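PDB 4R12: nicastrin from Dictyostelium purpureum, which is probably an essential subunit of the gamma-secretase complex, an endoprotease that cleaves integral membrane proteins such as Notch receptors and APP within the membrane. Local coordinates for residues Gly35-His40 with Ser175-Ala180; Pro23-Met28 with Ser575-Thr580; Ile248-Ala253 with Ile448-Asn453. All coordinates share one frame; numbering follows the deposited sequence.

Contact 1. Residues Gly35-His40 with Ser175-Ala180; sequences GCSSKH and SFMQGA
Phe-176, Ser-38 and Ser-37 bury the most surface here, and each meets its partners differently. The Phe-176 ring lies against the chain at His-40, its CD1 coming within 3.6 Å of His-40 N; CG is anti to the backbone N (chi1 179°), beside the carbonyl carbon. The imidazole of His-40 presents its edge, with CD2 4.0 Å above the centre of one phenyl face. The planes meet at 86°, a T-shaped (edge-to-face) pair. Ser-38 O lies at the rim of the same phenyl ring, near its plane.

Ser-38 is gripped through both backbone and side chain. Its N donates to Ser-175 O over 2.9 Å, while its OG, 2.9 Å from Ser-175 N, accepts the N-H in return. The same hydroxyl gives its proton to Lys-39 O, which fixes its rotation. Ser-37 works in a similar way one residue earlier. Its OG, anti to the backbone N, receives Met-177 N at 3.0 Å in a fairly straight bond (162°) and donates to Ser-38 O, in the carbonyl plane on a lone pair. Beside it, Met-177 CG touches Cys-36 O at 3.4 Å, and Met-177 continues onto Thr-25, Lys-26 and Trp-577.

Two of the three N-H donors that cross between the segments end on serine hydroxyls rather than on backbone carbonyls. The two loops run antiparallel, 35-40 leading into strand 43-50 while 175-180 follows on from strand 169-174, so the contact prolongs that antiparallel pair of the nicastrin small lobe beyond its strand ends.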
ATOM      1  N   GLY A  35      -2.466   7.756 -15.984  1.00 28.00           N
ATOM      2  CA  GLY A  35      -1.338   6.883 -16.236  1.00 26.63           C
ATOM      3  C   GLY A  35      -1.016   6.828 -17.717  1.00 30.61           C
ATOM      4  O   GLY A  35      -1.464   7.673 -18.506  1.00 28.31           O
ATOM      5  N   CYS A  36      -0.259   5.811 -18.106  1.00 28.48           N
ATOM      6  CA  CYS A  36       0.405   5.816 -19.400  1.00 27.81           C
ATOM      7  C   CYS A  36       0.191   4.522 -20.173  1.00 28.96           C
ATOM      8  O   CYS A  36      -0.182   3.494 -19.611  1.00 28.26           O
ATOM      9  CB  CYS A  36       1.911   6.029 -19.222  1.00 28.43           C
ATOM     10  SG  CYS A  36       2.399   7.115 -17.860  1.00 30.66           S
ATOM     11  N   SER A  37       0.469   4.591 -21.466  1.00 29.67           N
ATOM     12  CA  SER A  37       0.509   3.419 -22.313  1.00 31.66           C
ATOM     13  C   SER A  37       1.434   3.693 -23.482  1.00 31.10           C
ATOM     14  O   SER A  37       1.592   4.837 -23.896  1.00 32.21           O
ATOM     15  CB  SER A  37      -0.890   3.061 -22.821  1.00 32.50           C
ATOM     16  OG  SER A  37      -0.833   1.947 -23.694  1.00 32.02           O
ATOM     17  N   SER A  38       2.061   2.647 -24.004  1.00 30.06           N
ATOM     18  CA  SER A  38       2.707   2.774 -25.298  1.00 31.99           C
ATOM     19  C   SER A  38       1.654   2.621 -26.385  1.00 33.25           C
ATOM     20  O   SER A  38       0.529   2.175 -26.123  1.00 33.21           O
ATOM     21  CB  SER A  38       3.812   1.727 -25.474  1.00 33.66           C
ATOM     22  OG  SER A  38       3.264   0.427 -25.545  1.00 33.17           O
ATOM     23  N   LYS A  39       2.006   3.016 -27.601  1.00 31.82           N
ATOM     24  CA  LYS A  39       1.182   2.685 -28.748  1.00 36.47           C
ATOM     25  C   LYS A  39       1.248   1.181 -28.965  1.00 36.42           C
ATOM     26  O   LYS A  39       2.137   0.488 -28.432  1.00 34.45           O
ATOM     27  CB  LYS A  39       1.652   3.431 -30.004  1.00 35.52           C
ATOM     28  CG  LYS A  39       1.302   4.920 -30.028  1.00 38.77           C
ATOM     29  CD  LYS A  39      -0.172   5.135 -30.323  1.00 38.86           C
ATOM     30  CE  LYS A  39      -0.547   6.620 -30.410  1.00 41.04           C
ATOM     31  NZ  LYS A  39       0.640   7.466 -30.720  1.00 40.53           N
ATOM     32  N   HIS A  40       0.293   0.672 -29.729  1.00 35.49           N
ATOM     33  CA  HIS A  40       0.340  -0.711 -30.164  1.00 34.37           C
ATOM     34  C   HIS A  40       1.646  -0.926 -30.931  1.00 35.27           C
ATOM     35  O   HIS A  40       1.930  -0.197 -31.879  1.00 36.31           O
ATOM     36  CB  HIS A  40      -0.875  -1.041 -31.038  1.00 38.17           C
ATOM     37  CG  HIS A  40      -1.059  -2.505 -31.286  1.00 39.17           C
ATOM     38  ND1 HIS A  40      -0.746  -3.100 -32.488  1.00 44.44           N
ATOM     39  CD2 HIS A  40      -1.520  -3.493 -30.487  1.00 44.00           C
ATOM     40  CE1 HIS A  40      -1.012  -4.392 -32.422  1.00 44.36           C
ATOM     41  NE2 HIS A  40      -1.483  -4.656 -31.217  1.00 44.31           N
ATOM     42  N   SER A 175       4.801  -1.055 -23.585  1.00 35.32           N
ATOM     43  CA  SER A 175       3.873  -1.172 -22.470  1.00 32.44           C
ATOM     44  C   SER A 175       2.471  -0.875 -22.960  1.00 33.53           C
ATOM     45  O   SER A 175       1.854   0.105 -22.553  1.00 30.45           O
ATOM     46  CB  SER A 175       4.265  -0.233 -21.318  1.00 32.27           C
ATOM     47  OG  SER A 175       4.190   1.131 -21.707  1.00 32.96           O
ATOM     48  N   PHE A 176       1.969  -1.728 -23.851  1.00 34.76           N
ATOM     49  CA  PHE A 176       0.653  -1.522 -24.427  1.00 33.57           C
ATOM     50  C   PHE A 176      -0.459  -1.901 -23.464  1.00 32.51           C
ATOM     51  O   PHE A 176      -0.565  -3.055 -23.058  1.00 32.57           O
ATOM     52  CB  PHE A 176       0.463  -2.313 -25.720  1.00 36.85           C
ATOM     53  CG  PHE A 176      -0.907  -2.133 -26.315  1.00 36.88           C
ATOM     54  CD1 PHE A 176      -1.261  -0.925 -26.900  1.00 37.65           C
ATOM     55  CD2 PHE A 176      -1.851  -3.145 -26.251  1.00 36.05           C
ATOM     56  CE1 PHE A 176      -2.527  -0.735 -27.427  1.00 37.36           C
ATOM     57  CE2 PHE A 176      -3.128  -2.966 -26.785  1.00 38.80           C
ATOM     58  CZ  PHE A 176      -3.462  -1.760 -27.369  1.00 36.81           C
ATOM     59  N   MET A 177      -1.288  -0.916 -23.125  1.00 33.40           N
ATOM     60  CA  MET A 177      -2.400  -1.099 -22.202  1.00 32.18           C
ATOM     61  C   MET A 177      -3.688  -1.347 -22.968  1.00 33.91           C
ATOM     62  O   MET A 177      -4.146  -0.491 -23.721  1.00 35.98           O
ATOM     63  CB  MET A 177      -2.542   0.126 -21.287  1.00 30.92           C
ATOM     64  CG  MET A 177      -1.290   0.415 -20.453  1.00 31.28           C
ATOM     65  SD  MET A 177      -1.037  -0.807 -19.146  1.00 29.18           S
ATOM     66  CE  MET A 177       0.736  -1.063 -19.269  1.00 30.28           C
ATOM     67  N   GLN A 178      -4.268  -2.526 -22.787  1.00 35.26           N
ATOM     68  CA  GLN A 178      -5.473  -2.883 -23.530  1.00 37.77           C
ATOM     69  C   GLN A 178      -6.667  -2.034 -23.127  1.00 37.31           C
ATOM     70  O   GLN A 178      -7.491  -1.691 -23.957  1.00 37.30           O
ATOM     71  CB  GLN A 178      -5.819  -4.351 -23.335  1.00 38.20           C
ATOM     72  CG  GLN A 178      -4.845  -5.306 -23.960  1.00 41.72           C
ATOM     73  CD  GLN A 178      -5.406  -6.704 -24.006  1.00 44.55           C
ATOM     74  OE1 GLN A 178      -6.117  -7.068 -24.946  1.00 46.77           O
ATOM     75  NE2 GLN A 178      -5.110  -7.491 -22.979  1.00 43.77           N
ATOM     76  N   GLY A 179      -6.753  -1.698 -21.845  1.00 34.72           N
ATOM     77  CA  GLY A 179      -7.866  -0.916 -21.342  1.00 35.43           C
ATOM     78  C   GLY A 179      -7.684   0.576 -21.556  1.00 35.84           C
ATOM     79  O   GLY A 179      -6.579   1.109 -21.430  1.00 35.15           O
ATOM     80  N   ALA A 180      -8.778   1.257 -21.862  1.00 36.22           N
ATOM     81  CA  ALA A 180      -8.702   2.656 -22.240  1.00 37.19           C
ATOM     82  C   ALA A 180     -10.037   3.349 -22.043  1.00 35.61           C
ATOM     83  O   ALA A 180     -11.060   2.694 -21.831  1.00 36.06           O
ATOM     84  CB  ALA A 180      -8.252   2.780 -23.692  1.00 38.79           C
TER
HETATM   85  O   HOH W   1      -4.004   1.784 -24.984  1.00 36.01           O

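Contact 2. Residues Pro23-Met28 with Ser575-Thr580; sequences PCTKIM and SNWDYT
Thr-25 meets Trp-577 with its methyl branch. From its backbone the side chain starts at CB, which lies 3.8 Å from Trp-577 CZ3. CG2, anti to the carbonyl carbon, goes further onto the indole and rests 3.7 Å from Trp-577 CH2 and equally near CZ3, approaching the six-membered ring obliquely. OG1, the other branch, is hydrogen-bonded to Arg-228, so the threonine keeps its polar end for a partner beyond these two segments.

The backbone link lies one residue on, where Ser-575 N donates to Lys-26 O over 2.9 Å. This bond belongs to the antiparallel pairing of strand 21-29 with strand 572-575, which Met-28 and Thr-573 extend. Strand 572-575 also pairs with 192-203, so a strand from the end of the chain is hydrogen-bonded both to one at its beginning and to strand 192-203.

Around that bond, Ser-575 CB packs 4.0 Å from Lys-26 CB and as far from Met-28 CE. Ser-575 OG donates to Asn-576 O and accepts from Gly-179 N. The Lys-26 ammonium leads away, to Gly-35 O and Ser-138.

At the other end Pro-23 CG touches Thr-580 CG2 at 3.8 Å, with Thr-580 OG1 no farther off; that hydroxyl is buried without a polar partner. An alanine here in place of Thr-580 would lose CG2 and OG1 and would probably open a gap beside Pro-23 CG and CB.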
ATOM      1  N   PRO A  23       7.291   0.254 -15.296  1.00 28.76           N
ATOM      2  CA  PRO A  23       6.413   1.034 -16.178  1.00 30.76           C
ATOM      3  C   PRO A  23       5.361   1.849 -15.432  1.00 27.84           C
ATOM      4  O   PRO A  23       4.908   1.481 -14.339  1.00 26.31           O
ATOM      5  CB  PRO A  23       5.743  -0.042 -17.032  1.00 31.97           C
ATOM      6  CG  PRO A  23       5.688  -1.245 -16.124  1.00 32.89           C
ATOM      7  CD  PRO A  23       6.934  -1.178 -15.262  1.00 29.85           C
ATOM      8  N   CYS A  24       4.993   2.970 -16.040  1.00 26.26           N
ATOM      9  CA  CYS A  24       3.758   3.660 -15.734  1.00 25.58           C
ATOM     10  C   CYS A  24       2.617   2.925 -16.439  1.00 28.15           C
ATOM     11  O   CYS A  24       2.699   2.672 -17.636  1.00 29.21           O
ATOM     12  CB  CYS A  24       3.844   5.116 -16.202  1.00 25.37           C
ATOM     13  SG  CYS A  24       2.292   6.018 -16.111  1.00 28.96           S
ATOM     14  N   THR A  25       1.567   2.559 -15.708  1.00 26.84           N
ATOM     15  CA  THR A  25       0.486   1.768 -16.302  1.00 27.00           C
ATOM     16  C   THR A  25      -0.789   2.592 -16.357  1.00 28.26           C
ATOM     17  O   THR A  25      -0.835   3.677 -15.780  1.00 25.43           O
ATOM     18  CB  THR A  25       0.235   0.482 -15.506  1.00 27.01           C
ATOM     19  OG1 THR A  25      -0.179   0.829 -14.187  1.00 27.31           O
ATOM     20  CG2 THR A  25       1.520  -0.376 -15.433  1.00 26.66           C
ATOM     21  N   LYS A  26      -1.808   2.084 -17.044  1.00 27.46           N
ATOM     22  CA  LYS A  26      -3.062   2.829 -17.220  1.00 28.27           C
ATOM     23  C   LYS A  26      -4.148   2.373 -16.246  1.00 26.38           C
ATOM     24  O   LYS A  26      -4.422   1.171 -16.102  1.00 26.16           O
ATOM     25  CB  LYS A  26      -3.584   2.695 -18.664  1.00 30.04           C
ATOM     26  CG  LYS A  26      -4.423   3.904 -19.144  1.00 31.43           C
ATOM     27  CD  LYS A  26      -3.506   4.957 -19.782  1.00 32.52           C
ATOM     28  CE  LYS A  26      -4.184   6.308 -19.985  1.00 34.33           C
ATOM     29  NZ  LYS A  26      -3.232   7.252 -20.661  1.00 33.92           N
ATOM     30  N   ILE A  27      -4.767   3.343 -15.576  1.00 26.44           N
ATOM     31  CA  ILE A  27      -5.870   3.067 -14.675  1.00 27.03           C
ATOM     32  C   ILE A  27      -7.106   3.824 -15.155  1.00 28.08           C
ATOM     33  O   ILE A  27      -7.039   5.022 -15.415  1.00 28.07           O
ATOM     34  CB  ILE A  27      -5.548   3.485 -13.224  1.00 26.61           C
ATOM     35  CG1 ILE A  27      -4.254   2.829 -12.733  1.00 29.06           C
ATOM     36  CG2 ILE A  27      -6.720   3.170 -12.301  1.00 27.18           C
ATOM     37  CD1 ILE A  27      -4.388   1.381 -12.423  1.00 28.19           C
ATOM     38  N   MET A  28      -8.226   3.127 -15.286  1.00 28.27           N
ATOM     39  CA  MET A  28      -9.463   3.786 -15.692  1.00 29.15           C
ATOM     40  C   MET A  28     -10.336   4.104 -14.477  1.00 30.27           C
ATOM     41  O   MET A  28     -10.277   3.418 -13.451  1.00 28.44           O
ATOM     42  CB  MET A  28     -10.232   2.930 -16.700  1.00 31.92           C
ATOM     43  CG  MET A  28      -9.926   3.274 -18.156  1.00 32.33           C
ATOM     44  SD  MET A  28      -8.185   3.136 -18.609  1.00 34.17           S
ATOM     45  CE  MET A  28      -7.945   1.394 -18.257  1.00 31.94           C
ATOM     46  N   SER A 575      -5.845  -1.355 -16.305  1.00 27.28           N
ATOM     47  CA  SER A 575      -5.707  -1.995 -17.614  1.00 29.98           C
ATOM     48  C   SER A 575      -5.035  -3.353 -17.530  1.00 30.28           C
ATOM     49  O   SER A 575      -4.059  -3.523 -16.783  1.00 28.25           O
ATOM     50  CB  SER A 575      -4.894  -1.112 -18.554  1.00 29.88           C
ATOM     51  OG  SER A 575      -4.692  -1.759 -19.799  1.00 32.20           O
ATOM     52  N   ASN A 576      -5.544  -4.313 -18.303  1.00 32.20           N
ATOM     53  CA  ASN A 576      -4.798  -5.542 -18.584  1.00 34.10           C
ATOM     54  C   ASN A 576      -3.633  -5.202 -19.494  1.00 33.93           C
ATOM     55  O   ASN A 576      -3.695  -4.228 -20.248  1.00 33.67           O
ATOM     56  CB  ASN A 576      -5.662  -6.615 -19.271  1.00 34.48           C
ATOM     57  CG  ASN A 576      -6.814  -7.110 -18.404  1.00 35.26           C
ATOM     58  OD1 ASN A 576      -6.800  -6.967 -17.185  1.00 33.04           O
ATOM     59  ND2 ASN A 576      -7.819  -7.703 -19.043  1.00 33.89           N
ATOM     60  N   TRP A 577      -2.572  -6.000 -19.433  1.00 34.92           N
ATOM     61  CA  TRP A 577      -1.514  -5.916 -20.433  1.00 38.27           C
ATOM     62  C   TRP A 577      -0.815  -7.261 -20.624  1.00 41.12           C
ATOM     63  O   TRP A 577      -0.788  -8.098 -19.711  1.00 39.53           O
ATOM     64  CB  TRP A 577      -0.498  -4.836 -20.057  1.00 36.13           C
ATOM     65  CG  TRP A 577       0.266  -5.097 -18.790  1.00 38.78           C
ATOM     66  CD1 TRP A 577       1.343  -5.931 -18.634  1.00 40.01           C
ATOM     67  CD2 TRP A 577       0.037  -4.493 -17.511  1.00 39.71           C
ATOM     68  NE1 TRP A 577       1.783  -5.887 -17.329  1.00 37.83           N
ATOM     69  CE2 TRP A 577       0.999  -5.014 -16.622  1.00 36.16           C
ATOM     70  CE3 TRP A 577      -0.895  -3.570 -17.028  1.00 34.44           C
ATOM     71  CZ2 TRP A 577       1.058  -4.640 -15.278  1.00 35.00           C
ATOM     72  CZ3 TRP A 577      -0.834  -3.200 -15.691  1.00 32.17           C
ATOM     73  CH2 TRP A 577       0.137  -3.737 -14.833  1.00 34.33           C
ATOM     74  N   ASP A 578      -0.249  -7.460 -21.812  1.00 44.14           N
ATOM     75  CA  ASP A 578       0.435  -8.718 -22.135  1.00 44.63           C
ATOM     76  C   ASP A 578       1.847  -8.747 -21.580  1.00 44.93           C
ATOM     77  O   ASP A 578       2.227  -9.691 -20.882  1.00 47.99           O
ATOM     78  CB  ASP A 578       0.469  -8.946 -23.652  1.00 47.91           C
ATOM     79  CG  ASP A 578      -0.865  -9.421 -24.196  1.00 54.26           C
ATOM     80  OD1 ASP A 578      -1.789  -9.660 -23.383  1.00 53.44           O
ATOM     81  OD2 ASP A 578      -0.989  -9.568 -25.435  1.00 60.30           O
ATOM     82  N   TYR A 579       2.629  -7.719 -21.893  1.00 43.55           N
ATOM     83  CA  TYR A 579       4.017  -7.665 -21.438  1.00 43.00           C
ATOM     84  C   TYR A 579       4.586  -6.248 -21.459  1.00 42.94           C
ATOM     85  O   TYR A 579       4.088  -5.362 -22.163  1.00 40.32           O
ATOM     86  CB  TYR A 579       4.900  -8.569 -22.300  1.00 46.06           C
ATOM     87  CG  TYR A 579       5.295  -7.931 -23.610  1.00 44.61           C
ATOM     88  CD1 TYR A 579       4.385  -7.830 -24.649  1.00 45.80           C
ATOM     89  CD2 TYR A 579       6.573  -7.418 -23.802  1.00 45.61           C
ATOM     90  CE1 TYR A 579       4.732  -7.242 -25.847  1.00 49.75           C
ATOM     91  CE2 TYR A 579       6.933  -6.824 -24.996  1.00 46.32           C
ATOM     92  CZ  TYR A 579       6.006  -6.738 -26.018  1.00 49.31           C
ATOM     93  OH  TYR A 579       6.345  -6.150 -27.219  1.00 49.97           O
ATOM     94  N   THR A 580       5.651  -6.060 -20.687  1.00 43.94           N
ATOM     95  CA  THR A 580       6.349  -4.788 -20.597  1.00 44.71           C
ATOM     96  C   THR A 580       7.836  -4.989 -20.886  1.00 45.59           C
ATOM     97  O   THR A 580       8.439  -5.932 -20.370  1.00 48.48           O
ATOM     98  CB  THR A 580       6.148  -4.162 -19.203  1.00 44.98           C
ATOM     99  OG1 THR A 580       4.934  -3.401 -19.194  1.00 43.74           O
ATOM    100  CG2 THR A 580       7.323  -3.266 -18.830  1.00 46.65           C
TER

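Contact 3. Residues Ile248-Ala253 with Ile448-Asn453; sequences IKSLAA and ITIDKN
Ser-250 carries the direct hydrogen bond across the contact: its OG accepts Asp-451 N at 3.1 Å, with an N-H...O angle of 154°. The hydroxyl, set anti to the carbonyl carbon (chi1 -58°), is also bonded to Ser-246 O one turn back, so two partners hold its rotation. It further lies 3.4 Å from Ile-450 CA, where the two backbones come nearest. A water sits between Ser-250 O and Thr-449 O, donating to Ser-250 O at 2.8 Å.

Charge enters through Asp-451 and Lys-249. OD2 of Asp-451 lies 3.2 Å from Lys-249 CE and 3.4 Å from its CG, while NZ stays 4.5 Å from OD2, too far for a salt bridge; the opposite charges would still attract weakly. OD1 has a separate task: it takes Phe-454 N, making Asp-451 the N-cap of helix 452-463. The end of helix 234-252, in the large lobe with its zinc-exopeptidase-like family relationship, thus meets the start of another helix, and its serine secures the capping residue's own N-H.

Apolar contact lies on the other flank, where Leu-251 CD2 and Ile-448 CD1 touch at 3.8 Å. Both also touch helix 427-441, Leu-251 at Ile-438 and Ile-448 at Thr-436.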
ATOM      1  N   ILE A 248       2.969  -7.502  17.159  1.00 21.64           N
ATOM      2  CA  ILE A 248       2.310  -8.809  17.231  1.00 22.08           C
ATOM      3  C   ILE A 248       3.336  -9.892  17.599  1.00 24.23           C
ATOM      4  O   ILE A 248       3.111 -10.712  18.502  1.00 25.02           O
ATOM      5  CB  ILE A 248       1.601  -9.131  15.897  1.00 22.10           C
ATOM      6  CG1 ILE A 248       0.419  -8.172  15.709  1.00 22.07           C
ATOM      7  CG2 ILE A 248       1.097 -10.565  15.877  1.00 23.99           C
ATOM      8  CD1 ILE A 248      -0.185  -8.178  14.341  1.00 21.76           C
ATOM      9  N   LYS A 249       4.494  -9.863  16.954  1.00 24.28           N
ATOM     10  CA  LYS A 249       5.533 -10.820  17.311  1.00 24.01           C
ATOM     11  C   LYS A 249       5.954 -10.669  18.783  1.00 26.03           C
ATOM     12  O   LYS A 249       6.194 -11.664  19.484  1.00 26.17           O
ATOM     13  CB  LYS A 249       6.749 -10.663  16.397  1.00 24.32           C
ATOM     14  CG  LYS A 249       7.879 -11.661  16.701  1.00 24.68           C
ATOM     15  CD  LYS A 249       7.545 -13.078  16.188  1.00 25.62           C
ATOM     16  CE  LYS A 249       8.729 -14.040  16.419  1.00 30.31           C
ATOM     17  NZ  LYS A 249       8.361 -15.446  16.105  1.00 30.40           N
ATOM     18  N   SER A 250       6.033  -9.427  19.252  1.00 24.57           N
ATOM     19  CA  SER A 250       6.435  -9.184  20.635  1.00 25.29           C
ATOM     20  C   SER A 250       5.345  -9.655  21.600  1.00 28.29           C
ATOM     21  O   SER A 250       5.637 -10.240  22.642  1.00 29.37           O
ATOM     22  CB  SER A 250       6.753  -7.706  20.849  1.00 24.51           C
ATOM     23  OG  SER A 250       7.778  -7.292  19.956  1.00 23.55           O
ATOM     24  N   LEU A 251       4.088  -9.405  21.250  1.00 24.42           N
ATOM     25  CA  LEU A 251       2.971  -9.841  22.076  1.00 25.44           C
ATOM     26  C   LEU A 251       2.799 -11.355  22.051  1.00 27.32           C
ATOM     27  O   LEU A 251       2.217 -11.918  22.972  1.00 28.43           O
ATOM     28  CB  LEU A 251       1.670  -9.169  21.630  1.00 25.40           C
ATOM     29  CG  LEU A 251       1.576  -7.681  21.983  1.00 24.69           C
ATOM     30  CD1 LEU A 251       0.297  -7.051  21.413  1.00 25.62           C
ATOM     31  CD2 LEU A 251       1.647  -7.496  23.493  1.00 26.20           C
ATOM     32  N   ALA A 252       3.300 -12.014  21.005  1.00 26.63           N
ATOM     33  CA  ALA A 252       3.195 -13.474  20.930  1.00 28.24           C
ATOM     34  C   ALA A 252       3.910 -14.158  22.089  1.00 31.70           C
ATOM     35  O   ALA A 252       3.563 -15.283  22.463  1.00 32.15           O
ATOM     36  CB  ALA A 252       3.743 -13.993  19.607  1.00 28.10           C
ATOM     37  N   ALA A 253       4.917 -13.488  22.641  1.00 29.63           N
ATOM     38  CA  ALA A 253       5.734 -14.085  23.687  1.00 32.81           C
ATOM     39  C   ALA A 253       5.267 -13.733  25.100  1.00 32.71           C
ATOM     40  O   ALA A 253       5.839 -14.224  26.062  1.00 33.47           O
ATOM     41  CB  ALA A 253       7.205 -13.676  23.510  1.00 30.67           C
ATOM     42  N   ILE A 448       6.872  -6.090  28.651  1.00 34.50           N
ATOM     43  CA  ILE A 448       7.117  -6.404  27.248  1.00 31.79           C
ATOM     44  C   ILE A 448       8.599  -6.418  26.911  1.00 30.34           C
ATOM     45  O   ILE A 448       9.320  -5.470  27.224  1.00 31.07           O
ATOM     46  CB  ILE A 448       6.449  -5.385  26.307  1.00 32.52           C
ATOM     47  CG1 ILE A 448       4.923  -5.374  26.485  1.00 33.67           C
ATOM     48  CG2 ILE A 448       6.875  -5.650  24.862  1.00 30.31           C
ATOM     49  CD1 ILE A 448       4.257  -6.653  26.138  1.00 33.87           C
ATOM     50  N   THR A 449       9.056  -7.491  26.277  1.00 28.77           N
ATOM     51  CA  THR A 449      10.366  -7.496  25.633  1.00 29.70           C
ATOM     52  C   THR A 449      10.130  -7.477  24.126  1.00 27.46           C
ATOM     53  O   THR A 449       9.485  -8.386  23.598  1.00 27.67           O
ATOM     54  CB  THR A 449      11.194  -8.737  26.024  1.00 29.53           C
ATOM     55  OG1 THR A 449      11.423  -8.733  27.439  1.00 31.95           O
ATOM     56  CG2 THR A 449      12.537  -8.768  25.297  1.00 29.30           C
ATOM     57  N   ILE A 450      10.593  -6.443  23.427  1.00 24.57           N
ATOM     58  CA  ILE A 450      10.370  -6.444  21.975  1.00 25.44           C
ATOM     59  C   ILE A 450      11.290  -7.455  21.296  1.00 25.82           C
ATOM     60  O   ILE A 450      12.381  -7.739  21.771  1.00 26.05           O
ATOM     61  CB  ILE A 450      10.564  -5.060  21.338  1.00 26.13           C
ATOM     62  CG1 ILE A 450      11.998  -4.558  21.512  1.00 26.43           C
ATOM     63  CG2 ILE A 450       9.586  -4.064  21.953  1.00 25.23           C
ATOM     64  CD1 ILE A 450      12.279  -3.277  20.723  1.00 28.03           C
ATOM     65  N   ASP A 451      10.836  -8.010  20.182  1.00 26.12           N
ATOM     66  CA  ASP A 451      11.622  -9.011  19.487  1.00 26.12           C
ATOM     67  C   ASP A 451      12.530  -8.299  18.486  1.00 26.35           C
ATOM     68  O   ASP A 451      12.150  -8.065  17.340  1.00 23.62           O
ATOM     69  CB  ASP A 451      10.699 -10.029  18.812  1.00 26.11           C
ATOM     70  CG  ASP A 451      11.449 -11.223  18.244  1.00 26.43           C
ATOM     71  OD1 ASP A 451      12.625 -11.069  17.873  1.00 25.65           O
ATOM     72  OD2 ASP A 451      10.848 -12.308  18.152  1.00 27.00           O
ATOM     73  N   LYS A 452      13.739  -7.970  18.930  1.00 24.35           N
ATOM     74  CA  LYS A 452      14.655  -7.172  18.122  1.00 24.85           C
ATOM     75  C   LYS A 452      15.176  -7.958  16.932  1.00 25.67           C
ATOM     76  O   LYS A 452      15.411  -7.385  15.886  1.00 24.18           O
ATOM     77  CB  LYS A 452      15.821  -6.662  18.969  1.00 26.74           C
ATOM     78  CG  LYS A 452      15.408  -5.555  19.946  1.00 27.50           C
ATOM     79  CD  LYS A 452      16.603  -5.026  20.734  1.00 29.38           C
ATOM     80  CE  LYS A 452      16.162  -3.929  21.715  1.00 30.53           C
ATOM     81  NZ  LYS A 452      17.294  -3.444  22.536  1.00 31.02           N
ATOM     82  N   ASN A 453      15.353  -9.268  17.094  1.00 23.85           N
ATOM     83  CA  ASN A 453      15.820 -10.090  15.972  1.00 26.04           C
ATOM     84  C   ASN A 453      14.820  -9.996  14.817  1.00 23.64           C
ATOM     85  O   ASN A 453      15.194  -9.799  13.662  1.00 25.86           O
ATOM     86  CB  ASN A 453      16.013 -11.555  16.395  1.00 27.96           C
ATOM     87  CG  ASN A 453      16.611 -12.416  15.273  1.00 26.49           C
ATOM     88  OD1 ASN A 453      17.825 -12.412  15.055  1.00 35.13           O
ATOM     89  ND2 ASN A 453      15.760 -13.148  14.565  1.00 32.40           N
TER
HETATM   90  O   HOH W   2       7.660  -9.706  24.532  1.00 31.75           O

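Overall arrangement
From the N terminus, residues 23-28 come first, and 35-40 follow shortly, joined to them by the Cys-24 to Cys-36 disulfide. Contact 1 closes when 175-180 returns to 35-40, joining the loops after strands 33-34 and 169-174. Residues 248-253 of the large lobe open contact 3, which 448-453 closes, bringing helix 234-252 to the start of helix 452-463. Last, 575-580 closes contact 2, tying strand 21-29 to strand 572-575 and the loop after it. Contacts 1 and 3 thus follow one another inside its long loop, and none cross. Contacts 1 and 2 touch; contact 3 lies on the opposite side of the chain's centre, its centre about 41 Å from that of contact 2.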